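Local coordinates for protein sugar-phosphate aldolase (Thermotoga maritima, PDB 1PVT) that belongs to the class II aldolase and adducin family, whose members share an AraD-like fold, at residues Leu34-Val46 against Leu81-Leu93. Sequence-based numbering, arbitrary orientation.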
loop_
_atom_site.group_PDB
_atom_site.type_symbol
_atom_site.label_atom_id
_atom_site.label_comp_id
_atom_site.label_asym_id
_atom_site.label_seq_id
_atom_site.Cartn_x
_atom_site.Cartn_y
_atom_site.Cartn_z
ATOM N N LEU A 34 -11.676 7.785 0.975
ATOM C CA LEU A 34 -12.928 8.101 1.642
ATOM C C LEU A 34 -14.036 8.165 0.590
ATOM O O LEU A 34 -13.852 8.727 -0.495
ATOM C CB LEU A 34 -12.809 9.442 2.367
ATOM C CG LEU A 34 -12.477 9.425 3.860
ATOM C CD1 LEU A 34 -11.911 8.072 4.258
ATOM C CD2 LEU A 34 -11.505 10.563 4.177
ATOM N N ASP A 35 -15.184 7.582 0.918
ATOM C CA ASP A 35 -16.345 7.545 0.025
ATOM C C ASP A 35 -17.135 8.863 0.003
ATOM O O ASP A 35 -17.208 9.549 -1.019
ATOM C CB ASP A 35 -17.260 6.399 0.461
ATOM C CG ASP A 35 -17.295 6.233 1.974
ATOM O OD1 ASP A 35 -16.242 5.899 2.570
ATOM O OD2 ASP A 35 -18.370 6.448 2.572
ATOM N N GLU A 36 -17.721 9.204 1.144
ATOM C CA GLU A 36 -18.508 10.420 1.278
ATOM C C GLU A 36 -17.589 11.633 1.212
ATOM O O GLU A 36 -16.762 11.748 0.306
ATOM C CB GLU A 36 -19.245 10.391 2.614
ATOM C CG GLU A 36 -19.791 9.018 2.940
ATOM C CD GLU A 36 -20.149 8.857 4.398
ATOM O OE1 GLU A 36 -21.151 9.465 4.827
ATOM O OE2 GLU A 36 -19.425 8.128 5.113
ATOM N N ARG A 37 -17.749 12.537 2.175
ATOM C CA ARG A 37 -16.937 13.746 2.260
ATOM C C ARG A 37 -16.754 14.086 3.724
ATOM O O ARG A 37 -17.640 13.847 4.539
ATOM C CB ARG A 37 -17.619 14.912 1.552
ATOM C CG ARG A 37 -18.033 14.582 0.143
ATOM C CD ARG A 37 -18.198 15.828 -0.690
ATOM N NE ARG A 37 -18.410 15.494 -2.094
ATOM C CZ ARG A 37 -18.475 16.396 -3.066
ATOM N NH1 ARG A 37 -18.340 17.682 -2.770
ATOM N NH2 ARG A 37 -18.674 16.021 -4.326
ATOM N N PRO A 38 -15.596 14.654 4.076
ATOM C CA PRO A 38 -15.217 15.056 5.437
ATOM C C PRO A 38 -16.178 16.040 6.116
ATOM O O PRO A 38 -16.394 17.139 5.607
ATOM C CB PRO A 38 -13.832 15.664 5.238
ATOM C CG PRO A 38 -13.307 14.922 4.039
ATOM C CD PRO A 38 -14.497 14.908 3.132
ATOM N N GLU A 39 -16.742 15.650 7.261
ATOM C CA GLU A 39 -17.660 16.525 7.999
ATOM C C GLU A 39 -16.909 17.755 8.513
ATOM O O GLU A 39 -17.319 18.892 8.268
ATOM C CB GLU A 39 -18.311 15.783 9.185
ATOM C CG GLU A 39 -19.047 16.713 10.183
ATOM C CD GLU A 39 -19.869 15.969 11.239
ATOM O OE1 GLU A 39 -19.331 15.039 11.889
ATOM O OE2 GLU A 39 -21.056 16.330 11.425
ATOM N N GLY A 40 -15.814 17.525 9.231
ATOM C CA GLY A 40 -15.030 18.636 9.732
ATOM C C GLY A 40 -14.295 19.262 8.564
ATOM O O GLY A 40 -13.061 19.230 8.493
ATOM N N TYR A 41 -15.056 19.822 7.628
ATOM C CA TYR A 41 -14.452 20.439 6.458
ATOM C C TYR A 41 -13.578 21.599 6.896
ATOM O O TYR A 41 -14.058 22.550 7.519
ATOM C CB TYR A 41 -15.518 20.919 5.466
ATOM C CG TYR A 41 -15.175 20.480 4.066
ATOM C CD1 TYR A 41 -15.833 19.397 3.467
ATOM C CD2 TYR A 41 -14.113 21.075 3.375
ATOM C CE1 TYR A 41 -15.435 18.914 2.220
ATOM C CE2 TYR A 41 -13.704 20.600 2.133
ATOM C CZ TYR A 41 -14.367 19.521 1.560
ATOM O OH TYR A 41 -13.951 19.054 0.332
ATOM N N GLU A 42 -12.293 21.516 6.570
ATOM C CA GLU A 42 -11.354 22.549 6.967
ATOM C C GLU A 42 -10.139 22.652 6.048
ATOM O O GLU A 42 -9.090 22.080 6.345
ATOM C CB GLU A 42 -10.906 22.264 8.403
ATOM C CG GLU A 42 -12.042 22.356 9.423
ATOM C CD GLU A 42 -11.801 21.537 10.688
ATOM O OE1 GLU A 42 -10.707 21.656 11.288
ATOM O OE2 GLU A 42 -12.720 20.782 11.085
ATOM N N VAL A 43 -10.266 23.382 4.942
ATOM C CA VAL A 43 -9.146 23.530 4.021
ATOM C C VAL A 43 -8.050 24.371 4.653
ATOM O O VAL A 43 -8.236 25.555 4.922
ATOM C CB VAL A 43 -9.583 24.182 2.712
ATOM C CG1 VAL A 43 -8.391 24.343 1.790
ATOM C CG2 VAL A 43 -10.640 23.329 2.054
ATOM N N LYS A 44 -6.904 23.744 4.888
ATOM C CA LYS A 44 -5.775 24.414 5.513
ATOM C C LYS A 44 -4.759 24.785 4.449
ATOM O O LYS A 44 -4.051 25.779 4.572
ATOM C CB LYS A 44 -5.128 23.481 6.545
ATOM C CG LYS A 44 -4.422 24.161 7.740
ATOM C CD LYS A 44 -3.202 25.008 7.350
ATOM C CE LYS A 44 -3.548 26.496 7.265
ATOM N NZ LYS A 44 -4.039 27.052 8.561
ATOM N N SER A 45 -4.685 23.984 3.396
ATOM C CA SER A 45 -3.725 24.273 2.352
ATOM C C SER A 45 -4.085 23.736 0.976
ATOM O O SER A 45 -4.836 22.773 0.831
ATOM C CB SER A 45 -2.348 23.754 2.764
ATOM O OG SER A 45 -1.373 24.107 1.806
ATOM N N VAL A 46 -3.531 24.395 -0.032
ATOM C CA VAL A 46 -3.724 24.046 -1.431
ATOM C C VAL A 46 -2.362 23.727 -2.025
ATOM O O VAL A 46 -1.385 24.449 -1.800
ATOM C CB VAL A 46 -4.334 25.220 -2.215
ATOM C CG1 VAL A 46 -4.095 25.039 -3.716
ATOM C CG2 VAL A 46 -5.821 25.310 -1.918
ATOM N N LEU A 81 -5.407 14.187 5.116
ATOM C CA LEU A 81 -6.742 14.032 4.563
ATOM C C LEU A 81 -6.684 14.962 3.373
ATOM O O LEU A 81 -6.351 16.136 3.510
ATOM C CB LEU A 81 -7.827 14.518 5.513
ATOM C CG LEU A 81 -9.151 14.672 4.758
ATOM C CD1 LEU A 81 -9.595 13.338 4.181
ATOM C CD2 LEU A 81 -10.202 15.209 5.694
ATOM N N LEU A 82 -7.001 14.445 2.202
ATOM C CA LEU A 82 -6.919 15.274 1.023
ATOM C C LEU A 82 -8.143 15.202 0.153
ATOM O O LEU A 82 -8.855 14.197 0.130
ATOM C CB LEU A 82 -5.721 14.849 0.194
ATOM C CG LEU A 82 -4.404 14.739 0.946
ATOM C CD1 LEU A 82 -3.387 14.109 0.017
ATOM C CD2 LEU A 82 -3.949 16.118 1.439
ATOM N N HIS A 83 -8.384 16.286 -0.568
ATOM C CA HIS A 83 -9.489 16.324 -1.500
ATOM C C HIS A 83 -8.803 16.379 -2.861
ATOM O O HIS A 83 -8.053 17.323 -3.163
ATOM C CB HIS A 83 -10.369 17.553 -1.269
ATOM C CG HIS A 83 -11.606 17.570 -2.113
ATOM N ND1 HIS A 83 -12.411 16.462 -2.278
ATOM C CD2 HIS A 83 -12.176 18.559 -2.842
ATOM C CE1 HIS A 83 -13.421 16.766 -3.073
ATOM N NE2 HIS A 83 -13.303 18.032 -3.429
ATOM N N VAL A 84 -9.033 15.339 -3.658
ATOM C CA VAL A 84 -8.433 15.233 -4.976
ATOM C C VAL A 84 -9.359 15.776 -6.058
ATOM O O VAL A 84 -10.389 15.178 -6.402
ATOM C CB VAL A 84 -8.045 13.769 -5.279
ATOM C CG1 VAL A 84 -7.464 13.652 -6.671
ATOM C CG2 VAL A 84 -7.020 13.294 -4.261
ATOM N N LEU A 85 -8.970 16.940 -6.571
ATOM C CA LEU A 85 -9.716 17.624 -7.609
ATOM C C LEU A 85 -8.928 17.628 -8.884
ATOM O O LEU A 85 -7.739 17.969 -8.895
ATOM C CB LEU A 85 -10.001 19.067 -7.208
ATOM C CG LEU A 85 -11.042 19.177 -6.100
ATOM C CD1 LEU A 85 -11.123 20.615 -5.648
ATOM C CD2 LEU A 85 -12.392 18.650 -6.597
ATOM N N PRO A 86 -9.583 17.247 -9.985
ATOM C CA PRO A 86 -8.912 17.220 -11.281
ATOM C C PRO A 86 -8.123 18.507 -11.435
ATOM O O PRO A 86 -8.234 19.435 -10.624
ATOM C CB PRO A 86 -10.074 17.135 -12.263
ATOM C CG PRO A 86 -11.092 16.328 -11.502
ATOM C CD PRO A 86 -11.017 16.926 -10.116
ATOM N N GLY A 87 -7.326 18.574 -12.482
ATOM C CA GLY A 87 -6.556 19.774 -12.684
ATOM C C GLY A 87 -5.191 19.538 -12.113
ATOM O O GLY A 87 -4.710 18.407 -12.094
ATOM N N LYS A 88 -4.572 20.602 -11.625
ATOM C CA LYS A 88 -3.230 20.503 -11.081
ATOM C C LYS A 88 -3.220 20.783 -9.587
ATOM O O LYS A 88 -2.158 20.843 -8.957
ATOM C CB LYS A 88 -2.319 21.490 -11.815
ATOM C CG LYS A 88 -2.256 21.250 -13.328
ATOM C CD LYS A 88 -1.689 22.450 -14.076
ATOM C CE LYS A 88 -0.304 22.832 -13.554
ATOM N NZ LYS A 88 0.226 24.059 -14.226
ATOM N N HIS A 89 -4.407 20.933 -9.011
ATOM C CA HIS A 89 -4.477 21.226 -7.596
ATOM C C HIS A 89 -5.296 20.285 -6.748
ATOM O O HIS A 89 -6.333 19.749 -7.163
ATOM C CB HIS A 89 -4.951 22.662 -7.393
ATOM C CG HIS A 89 -3.964 23.679 -7.871
ATOM N ND1 HIS A 89 -2.698 23.793 -7.336
ATOM C CD2 HIS A 89 -4.038 24.600 -8.861
ATOM C CE1 HIS A 89 -2.034 24.741 -7.975
ATOM N NE2 HIS A 89 -2.824 25.247 -8.906
ATOM N N TYR A 90 -4.773 20.083 -5.546
ATOM C CA TYR A 90 -5.393 19.246 -4.540
ATOM C C TYR A 90 -5.255 20.070 -3.275
ATOM O O TYR A 90 -4.310 20.862 -3.147
ATOM C CB TYR A 90 -4.645 17.919 -4.398
ATOM C CG TYR A 90 -3.315 18.007 -3.671
ATOM C CD1 TYR A 90 -3.254 17.971 -2.273
ATOM C CD2 TYR A 90 -2.116 18.070 -4.381
ATOM C CE1 TYR A 90 -2.031 17.983 -1.598
ATOM C CE2 TYR A 90 -0.885 18.081 -3.716
ATOM C CZ TYR A 90 -0.849 18.035 -2.325
ATOM O OH TYR A 90 0.370 18.012 -1.675
ATOM N N GLU A 91 -6.187 19.893 -2.348
ATOM C CA GLU A 91 -6.152 20.655 -1.107
ATOM C C GLU A 91 -5.996 19.792 0.148
ATOM O O GLU A 91 -6.499 18.671 0.215
ATOM C CB GLU A 91 -7.411 21.524 -1.024
ATOM C CG GLU A 91 -8.697 20.795 -1.425
ATOM C CD GLU A 91 -9.898 21.733 -1.575
ATOM O OE1 GLU A 91 -11.048 21.228 -1.652
ATOM O OE2 GLU A 91 -9.689 22.970 -1.625
ATOM N N ILE A 92 -5.277 20.323 1.131
ATOM C CA ILE A 92 -5.047 19.616 2.375
ATOM C C ILE A 92 -6.035 20.033 3.455
ATOM O O ILE A 92 -6.097 21.203 3.833
ATOM C CB ILE A 92 -3.642 19.876 2.891
ATOM C CG1 ILE A 92 -2.629 19.348 1.879
ATOM C CG2 ILE A 92 -3.467 19.232 4.255
ATOM C CD1 ILE A 92 -1.176 19.613 2.262
ATOM N N LEU A 93 -6.808 19.064 3.942
ATOM C CA LEU A 93 -7.801 19.283 5.000
ATOM C C LEU A 93 -7.161 19.012 6.364
ATOM O O LEU A 93 -7.315 19.805 7.298
ATOM C CB LEU A 93 -9.009 18.356 4.808
ATOM C CG LEU A 93 -10.121 18.754 3.825
ATOM C CD1 LEU A 93 -9.539 19.041 2.450
ATOM C CD2 LEU A 93 -11.163 17.637 3.751
#
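Lys-44 and Ser-45 both turn their amides to the carbonyl of Ile-92, a classic beta bulge where strand 45-49, outermost in the central sheet of this AraD-like fold, begins to pair antiparallel with strand 89-92. Ile-92 O takes Lys-44 N at 2.9 Å almost head-on, while Ser-45 N, at 3.1 Å, uses a lone pair in the carbonyl plane. Ile-92 N returns a bond to Ser-45 O, modelled doubtfully short, completing a hydrogen-bonded pair; Val-46 and Glu-91 follow as a non-hydrogen-bonded one.

Ahead of the bulge, the chain from Leu-34 wraps an apolar cluster. The Pro-38 ring sets its CG against two leucine methyls, CD2 of Leu-81 and CD2 of Leu-93, 3.5 Å from each. Leu-93 CD2 also lies over one face of the Tyr-41 ring, offset toward its rim. Close by, both methyls of Val-43 rest against Glu-91 OE2, CG2 at 3.8 Å, and the two side chains cross at about a right angle. Glu-91 reaches them with CG between its backbone N and carbonyl carbon (chi1 44°) and the chain extended beyond.

Farther out, strand 58-63 backs the wrap: Tyr-59 touches Pro-38, stacks on His-83 and hydrogen-bonds the Tyr-41 hydroxyl. That hydroxyl oxygen, Tyr-41 OH, sits 3.6 Å above the plane of the His-83 imidazole, over its centre.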